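Side-chain contacts in cell wall surface anchor family protein (Streptococcus agalactiae serogroup V, PDB 3PF2), which forms the shaft of the group B streptococcal type 1 pilus as its major (backbone) subunit, here a calcium-binding C-terminal fragment of two Ig-like domains: residues D120-N125 and A129-I134; R185-D190 and T194-G199. All coordinates share one frame; numbering follows the deposited sequence.

Contact 1 (D120-N125 and A129-I134); sequences DKATAN and AAFLEI
The side-chain amide of Asn125 holds the backbone of Phe131 at both of its polar groups. Asn125 ND2 donates to Phe131 O at 2.9 Å, with that oxygen tilted 22° from the amide plane, and Asn125 OD1 accepts from Phe131 N at 3.1 Å, the N-H standing above the carbonyl plane. Asn125 ND2 also donates to Glu133 OE1 at 3.1 Å, in the amide plane, and meets the carboxylate on its anti lone pair. With CG anti to N (chi1 -172°), the Asn125 amide is carried over one face of the Phe131 ring, the two planes stacked 15° apart and the amide offset toward the rim. Ala124 O lies at the ring edge, 3.3 Å from Phe131 CE2, and Ala122 CB packs obliquely against Phe131 CE2 at 3.8 Å. A water near this ring carbon donates to both Ala124 O and Ala129 O, bridging the two backbones. Leu16 touches Phe131 and Glu133 from outside the pair. Within the contact, two N-H donations, one acceptance and the stack fix the rotation of the Asn125 amide, pinning the chain after helix 116-121 to antiparallel strand 132-140 of the Cna-B-like pilin backbone domain.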
ATOM      1  N   ASP A 120     -17.049   8.718  -6.616  1.00 10.88           N
ATOM      2  CA  ASP A 120     -16.495   7.368  -6.460  1.00 11.11           C
ATOM      3  C   ASP A 120     -15.953   6.840  -7.784  1.00 11.86           C
ATOM      4  O   ASP A 120     -14.982   6.065  -7.804  1.00 12.75           O
ATOM      5  CB  ASP A 120     -17.574   6.378  -5.983  1.00 11.61           C
ATOM      6  CG  ASP A 120     -18.028   6.622  -4.557  1.00 13.08           C
ATOM      7  OD1 ASP A 120     -17.420   7.428  -3.830  1.00 12.23           O
ATOM      8  OD2 ASP A 120     -19.008   5.972  -4.145  1.00 13.95           O
ATOM      9  N   LYS A 121     -16.607   7.227  -8.881  1.00 11.54           N
ATOM     10  CA  LYS A 121     -16.308   6.692 -10.209  1.00 12.50           C
ATOM     11  C   LYS A 121     -15.331   7.563 -10.977  1.00 12.28           C
ATOM     12  O   LYS A 121     -14.957   7.211 -12.090  1.00 13.44           O
ATOM     13  CB  LYS A 121     -17.588   6.534 -11.036  1.00 12.71           C
ATOM     14  CG  LYS A 121     -18.168   5.122 -11.070  1.00 14.18           C
ATOM     15  CD  LYS A 121     -18.720   4.736  -9.730  1.00 16.12           C
ATOM     16  CE  LYS A 121     -19.381   3.363  -9.761  1.00 17.39           C
ATOM     17  NZ  LYS A 121     -20.040   3.076  -8.462  1.00 17.78           N
ATOM     18  N   ALA A 122     -14.931   8.695 -10.401  1.00 11.94           N
ATOM     19  CA  ALA A 122     -14.068   9.655 -11.113  1.00 11.62           C
ATOM     20  C   ALA A 122     -12.712   9.037 -11.458  1.00 11.55           C
ATOM     21  O   ALA A 122     -12.066   8.432 -10.605  1.00 11.64           O
ATOM     22  CB  ALA A 122     -13.872  10.929 -10.286  1.00 11.78           C
ATOM     23  N   THR A 123     -12.305   9.178 -12.723  1.00 12.06           N
ATOM     24  CA  THR A 123     -11.026   8.624 -13.184  1.00 12.75           C
ATOM     25  C   THR A 123     -10.079   9.732 -13.648  1.00 13.73           C
ATOM     26  O   THR A 123      -8.934   9.478 -14.069  1.00 13.79           O
ATOM     27  CB  THR A 123     -11.230   7.598 -14.319  1.00 12.15           C
ATOM     28  OG1 THR A 123     -11.927   8.216 -15.410  1.00 13.50           O
ATOM     29  CG2 THR A 123     -12.023   6.382 -13.825  1.00 13.24           C
ATOM     30  N   ALA A 124     -10.583  10.959 -13.576  1.00 14.07           N
ATOM     31  CA  ALA A 124      -9.866  12.149 -13.987  1.00 14.30           C
ATOM     32  C   ALA A 124     -10.408  13.304 -13.162  1.00 15.30           C
ATOM     33  O   ALA A 124     -11.483  13.202 -12.564  1.00 15.56           O
ATOM     34  CB  ALA A 124     -10.057  12.417 -15.491  1.00 15.25           C
ATOM     35  N   ASN A 125      -9.649  14.389 -13.130  1.00 15.44           N
ATOM     36  CA  ASN A 125     -10.031  15.598 -12.388  1.00 15.56           C
ATOM     37  C   ASN A 125      -9.739  16.741 -13.355  1.00 16.46           C
ATOM     38  O   ASN A 125      -8.586  17.066 -13.623  1.00 16.77           O
ATOM     39  CB  ASN A 125      -9.208  15.697 -11.099  1.00 15.15           C
ATOM     40  CG  ASN A 125      -9.659  16.820 -10.172  1.00 13.63           C
ATOM     41  OD1 ASN A 125     -10.609  17.531 -10.449  1.00 14.08           O
ATOM     42  ND2 ASN A 125      -8.938  16.992  -9.075  1.00 15.30           N
ATOM     43  N   ALA A 129     -15.227  18.611 -14.870  1.00 19.28           N
ATOM     44  CA  ALA A 129     -15.647  17.620 -13.865  1.00 18.19           C
ATOM     45  C   ALA A 129     -14.672  17.673 -12.687  1.00 17.45           C
ATOM     46  O   ALA A 129     -13.845  16.770 -12.490  1.00 17.37           O
ATOM     47  CB  ALA A 129     -15.726  16.222 -14.476  1.00 18.18           C
ATOM     48  N   ALA A 130     -14.777  18.745 -11.896  1.00 16.21           N
ATOM     49  CA  ALA A 130     -13.740  19.093 -10.919  1.00 15.56           C
ATOM     50  C   ALA A 130     -14.094  18.710  -9.497  1.00 15.33           C
ATOM     51  O   ALA A 130     -15.256  18.815  -9.081  1.00 15.58           O
ATOM     52  CB  ALA A 130     -13.437  20.596 -10.967  1.00 15.03           C
ATOM     53  N   PHE A 131     -13.072  18.301  -8.750  1.00 14.75           N
ATOM     54  CA  PHE A 131     -13.202  17.995  -7.327  1.00 14.26           C
ATOM     55  C   PHE A 131     -11.842  18.183  -6.654  1.00 14.22           C
ATOM     56  O   PHE A 131     -10.834  18.397  -7.340  1.00 14.83           O
ATOM     57  CB  PHE A 131     -13.748  16.566  -7.131  1.00 14.10           C
ATOM     58  CG  PHE A 131     -12.824  15.490  -7.621  1.00 14.27           C
ATOM     59  CD1 PHE A 131     -11.911  14.895  -6.741  1.00 14.73           C
ATOM     60  CD2 PHE A 131     -12.865  15.061  -8.956  1.00 15.22           C
ATOM     61  CE1 PHE A 131     -11.024  13.897  -7.192  1.00 14.02           C
ATOM     62  CE2 PHE A 131     -11.983  14.060  -9.401  1.00 14.46           C
ATOM     63  CZ  PHE A 131     -11.075  13.483  -8.501  1.00 13.82           C
ATOM     64  N   LEU A 132     -11.815  18.137  -5.321  1.00 13.70           N
ATOM     65  CA  LEU A 132     -10.571  18.270  -4.567  1.00 13.68           C
ATOM     66  C   LEU A 132      -9.871  16.919  -4.497  1.00 13.41           C
ATOM     67  O   LEU A 132     -10.434  15.934  -4.019  1.00 13.03           O
ATOM     68  CB  LEU A 132     -10.810  18.816  -3.157  1.00 13.50           C
ATOM     69  CG  LEU A 132      -9.573  18.934  -2.251  1.00 14.27           C
ATOM     70  CD1 LEU A 132      -8.650  20.041  -2.756  1.00 12.72           C
ATOM     71  CD2 LEU A 132      -9.941  19.187  -0.785  1.00 15.89           C
ATOM     72  N   GLU A 133      -8.633  16.898  -4.987  1.00 12.27           N
ATOM     73  CA  GLU A 133      -7.838  15.680  -5.076  1.00 12.35           C
ATOM     74  C   GLU A 133      -6.543  15.858  -4.304  1.00 12.05           C
ATOM     75  O   GLU A 133      -5.777  16.782  -4.572  1.00 12.10           O
ATOM     76  CB  GLU A 133      -7.566  15.348  -6.542  1.00 11.78           C
ATOM     77  CG  GLU A 133      -6.552  14.233  -6.781  1.00 13.40           C
ATOM     78  CD  GLU A 133      -6.155  14.115  -8.246  1.00 14.14           C
ATOM     79  OE1 GLU A 133      -6.731  14.804  -9.125  1.00 14.44           O
ATOM     80  OE2 GLU A 133      -5.258  13.290  -8.530  1.00 16.98           O
ATOM     81  N   ILE A 134      -6.317  14.975  -3.337  1.00 12.07           N
ATOM     82  CA  ILE A 134      -5.119  15.011  -2.499  1.00 11.86           C
ATOM     83  C   ILE A 134      -4.366  13.689  -2.611  1.00 12.61           C
ATOM     84  O   ILE A 134      -4.761  12.692  -1.998  1.00 12.15           O
ATOM     85  CB  ILE A 134      -5.439  15.279  -0.998  1.00 11.80           C
ATOM     86  CG1 ILE A 134      -6.313  16.527  -0.827  1.00 13.34           C
ATOM     87  CG2 ILE A 134      -4.138  15.365  -0.169  1.00 11.11           C
ATOM     88  CD1 ILE A 134      -6.752  16.745   0.599  1.00 15.06           C
TER
HETATM   89  O   HOH W   1     -14.106  14.093 -12.337  1.00 16.96           O

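Contact 2 (R185-D190 and T194-G199); sequences RFVKKD and TQTLGG
Asp190 reaches Thr194 and Gln195 because its CG sits between its own backbone N and carbonyl carbon (chi1 62°), which turns the carboxylate onto the returning chain. Gln195 takes the same first torsion (chi1 63°) and then extends, placing Gln195 CG over one face of the carboxylate and bringing Gln195 NE2 to Asp190 OD2 at 3.2 Å, the amide and carboxylate planes nearly perpendicular at 87°. Each carboxylate oxygen is gripped twice. Asp190 OD1 receives Thr194 N at 2.9 Å on its syn lone pair and Gln195 N from above the plane; Asp190 OD2 accepts from Thr194 OG1 at 2.9 Å, again syn, while Gln195 NE2 arrives from above. Four donors thus fix the orientation of the carboxylate and probably stabilise its negative charge. Next to the carboxylate, the backbones pair through Asp190 N to Gln195 O and Leu197 N to Lys188 O, a single bridge between Lys189 and Thr196. Leu197 CD1 rests on the peptide between Lys189 and Asp190, 3.6 Å from Lys189 O, and Tyr279 touches both Leu197 and Asp190. Val187 CG2 meets Thr196 CG2 at 3.9 Å. The aliphatic part of Lys188 runs beside Leu197 O, and Lys188 NZ is covalently linked to Asn316 CG. Asp190 thus binds the chain returning after the strand that bears Lys188, whose Lys-Asn isopeptide, tying strand 178-190 to strand 312-316, is characteristic of the CnaB-type Ig-like domains of Gram-positive pilins.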
ATOM      1  N   ARG A 185       6.345 -19.542   2.073  1.00 10.97           N
ATOM      2  CA  ARG A 185       7.177 -20.387   2.934  1.00 10.94           C
ATOM      3  C   ARG A 185       7.715 -21.538   2.096  1.00 10.83           C
ATOM      4  O   ARG A 185       7.042 -22.009   1.191  1.00 11.08           O
ATOM      5  CB  ARG A 185       6.341 -20.934   4.098  1.00 11.00           C
ATOM      6  CG  ARG A 185       5.773 -19.806   4.985  1.00 11.77           C
ATOM      7  CD  ARG A 185       4.974 -20.333   6.178  1.00 12.80           C
ATOM      8  NE  ARG A 185       5.859 -20.917   7.189  1.00 15.66           N
ATOM      9  CZ  ARG A 185       5.697 -22.112   7.747  1.00 17.39           C
ATOM     10  NH1 ARG A 185       4.661 -22.884   7.437  1.00 16.26           N
ATOM     11  NH2 ARG A 185       6.574 -22.539   8.650  1.00 20.12           N
ATOM     12  N   PHE A 186       8.920 -21.986   2.427  1.00 11.43           N
ATOM     13  CA  PHE A 186       9.590 -23.050   1.703  1.00 11.27           C
ATOM     14  C   PHE A 186      10.263 -24.017   2.666  1.00 11.95           C
ATOM     15  O   PHE A 186      10.648 -23.646   3.775  1.00 11.42           O
ATOM     16  CB  PHE A 186      10.706 -22.472   0.834  1.00 11.76           C
ATOM     17  CG  PHE A 186      10.243 -21.455  -0.158  1.00 10.70           C
ATOM     18  CD1 PHE A 186       9.703 -21.864  -1.369  1.00 10.59           C
ATOM     19  CD2 PHE A 186      10.340 -20.098   0.128  1.00 10.93           C
ATOM     20  CE1 PHE A 186       9.264 -20.923  -2.315  1.00 11.65           C
ATOM     21  CE2 PHE A 186       9.899 -19.131  -0.806  1.00 12.68           C
ATOM     22  CZ  PHE A 186       9.362 -19.552  -2.030  1.00 11.61           C
ATOM     23  N   VAL A 187      10.460 -25.243   2.198  1.00 12.34           N
ATOM     24  CA  VAL A 187      11.317 -26.197   2.902  1.00 13.27           C
ATOM     25  C   VAL A 187      12.162 -26.966   1.886  1.00 12.97           C
ATOM     26  O   VAL A 187      11.643 -27.459   0.864  1.00 12.79           O
ATOM     27  CB  VAL A 187      10.507 -27.124   3.855  1.00 13.30           C
ATOM     28  CG1 VAL A 187       9.458 -27.940   3.095  1.00 13.76           C
ATOM     29  CG2 VAL A 187      11.462 -28.015   4.651  1.00 14.87           C
ATOM     30  N   LYS A 188      13.471 -27.020   2.145  1.00 13.53           N
ATOM     31  CA  LYS A 188      14.424 -27.667   1.247  1.00 13.19           C
ATOM     32  C   LYS A 188      14.669 -29.090   1.731  1.00 13.91           C
ATOM     33  O   LYS A 188      14.985 -29.296   2.894  1.00 13.87           O
ATOM     34  CB  LYS A 188      15.743 -26.893   1.209  1.00 12.87           C
ATOM     35  CG  LYS A 188      16.774 -27.427   0.189  1.00 13.70           C
ATOM     36  CD  LYS A 188      16.327 -27.172  -1.250  1.00 11.20           C
ATOM     37  CE  LYS A 188      17.368 -27.626  -2.276  1.00 13.67           C
ATOM     38  NZ  LYS A 188      17.547 -29.117  -2.295  1.00 13.14           N
ATOM     39  N   LYS A 189      14.509 -30.053   0.834  1.00 14.66           N
ATOM     40  CA  LYS A 189      14.642 -31.466   1.187  1.00 15.43           C
ATOM     41  C   LYS A 189      15.446 -32.216   0.130  1.00 15.83           C
ATOM     42  O   LYS A 189      15.766 -31.672  -0.928  1.00 15.69           O
ATOM     43  CB  LYS A 189      13.253 -32.117   1.355  1.00 15.55           C
ATOM     44  CG  LYS A 189      12.412 -31.536   2.499  1.00 14.57           C
ATOM     45  CD  LYS A 189      11.121 -32.335   2.677  1.00 15.60           C
ATOM     46  CE  LYS A 189      10.225 -31.725   3.733  1.00 16.54           C
ATOM     47  NZ  LYS A 189       9.072 -32.648   4.021  1.00 16.61           N
ATOM     48  N   ASP A 190      15.789 -33.467   0.430  1.00 16.47           N
ATOM     49  CA  ASP A 190      16.401 -34.353  -0.556  1.00 18.04           C
ATOM     50  C   ASP A 190      15.332 -34.903  -1.503  1.00 18.61           C
ATOM     51  O   ASP A 190      14.150 -34.603  -1.344  1.00 18.75           O
ATOM     52  CB  ASP A 190      17.161 -35.494   0.144  1.00 18.43           C
ATOM     53  CG  ASP A 190      16.250 -36.395   0.994  1.00 21.14           C
ATOM     54  OD1 ASP A 190      15.073 -36.058   1.243  1.00 20.32           O
ATOM     55  OD2 ASP A 190      16.732 -37.472   1.411  1.00 24.23           O
ATOM     56  N   THR A 194      12.857 -37.243   2.611  1.00 25.57           N
ATOM     57  CA  THR A 194      13.079 -37.856   3.925  1.00 26.13           C
ATOM     58  C   THR A 194      13.825 -36.960   4.899  1.00 25.65           C
ATOM     59  O   THR A 194      13.685 -37.121   6.112  1.00 26.36           O
ATOM     60  CB  THR A 194      13.838 -39.198   3.835  1.00 26.05           C
ATOM     61  OG1 THR A 194      15.158 -38.979   3.314  1.00 27.97           O
ATOM     62  CG2 THR A 194      13.095 -40.170   2.947  1.00 28.06           C
ATOM     63  N   GLN A 195      14.641 -36.042   4.388  1.00 24.91           N
ATOM     64  CA  GLN A 195      15.364 -35.130   5.266  1.00 24.58           C
ATOM     65  C   GLN A 195      15.356 -33.697   4.776  1.00 23.37           C
ATOM     66  O   GLN A 195      15.245 -33.441   3.577  1.00 23.06           O
ATOM     67  CB  GLN A 195      16.807 -35.589   5.477  1.00 25.39           C
ATOM     68  CG  GLN A 195      17.640 -35.618   4.223  1.00 27.22           C
ATOM     69  CD  GLN A 195      18.925 -36.391   4.410  1.00 31.17           C
ATOM     70  OE1 GLN A 195      19.706 -36.113   5.327  1.00 33.33           O
ATOM     71  NE2 GLN A 195      19.155 -37.371   3.542  1.00 31.65           N
ATOM     72  N   THR A 196      15.483 -32.779   5.721  1.00 22.20           N
ATOM     73  CA  THR A 196      15.588 -31.362   5.421  1.00 21.10           C
ATOM     74  C   THR A 196      17.056 -31.020   5.220  1.00 20.45           C
ATOM     75  O   THR A 196      17.946 -31.697   5.766  1.00 20.44           O
ATOM     76  CB  THR A 196      14.986 -30.511   6.544  1.00 21.08           C
ATOM     77  OG1 THR A 196      15.618 -30.855   7.784  1.00 22.12           O
ATOM     78  CG2 THR A 196      13.478 -30.758   6.653  1.00 21.42           C
ATOM     79  N   LEU A 197      17.322 -29.995   4.416  1.00 19.11           N
ATOM     80  CA  LEU A 197      18.693 -29.660   4.042  1.00 17.59           C
ATOM     81  C   LEU A 197      18.941 -28.182   4.215  1.00 17.77           C
ATOM     82  O   LEU A 197      18.182 -27.350   3.703  1.00 17.32           O
ATOM     83  CB  LEU A 197      18.970 -30.075   2.592  1.00 17.44           C
ATOM     84  CG  LEU A 197      18.815 -31.554   2.194  1.00 16.57           C
ATOM     85  CD1 LEU A 197      18.930 -31.704   0.684  1.00 16.89           C
ATOM     86  CD2 LEU A 197      19.871 -32.431   2.904  1.00 17.56           C
ATOM     87  N   GLY A 198      20.013 -27.851   4.923  1.00 16.92           N
ATOM     88  CA  GLY A 198      20.417 -26.454   5.076  1.00 16.69           C
ATOM     89  C   GLY A 198      21.451 -26.034   4.054  1.00 16.59           C
ATOM     90  O   GLY A 198      22.136 -26.879   3.463  1.00 16.59           O
ATOM     91  N   GLY A 199      21.574 -24.723   3.846  1.00 16.10           N
ATOM     92  CA  GLY A 199      22.651 -24.177   3.028  1.00 15.76           C
ATOM     93  C   GLY A 199      22.405 -24.025   1.542  1.00 15.93           C
ATOM     94  O   GLY A 199      23.293 -23.594   0.817  1.00 16.37           O
TER

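How the contacts relate
Contacts 1 and 2 lie in series along the chain and on opposite sides of its centre, their own centres 52 Å apart and their nearest atoms about 34 Å apart, so neither touches the other. Residues 120-134 belong to the Cna-B-like pilin backbone region and residues 185-199 to the prealbumin-like one. In each, one polar side chain bridges segments separated by three residues, donating and accepting in contact 1 but only accepting, within the contact, in contact 2. Ala122, which does not bind metal, lies about 9 Å from a bound calcium ion, its side chain about 7 and 6 Å from those of the ligands Asp10 and Asp12; contact 2 is remote from the calcium sites but carries the isopeptide lysine.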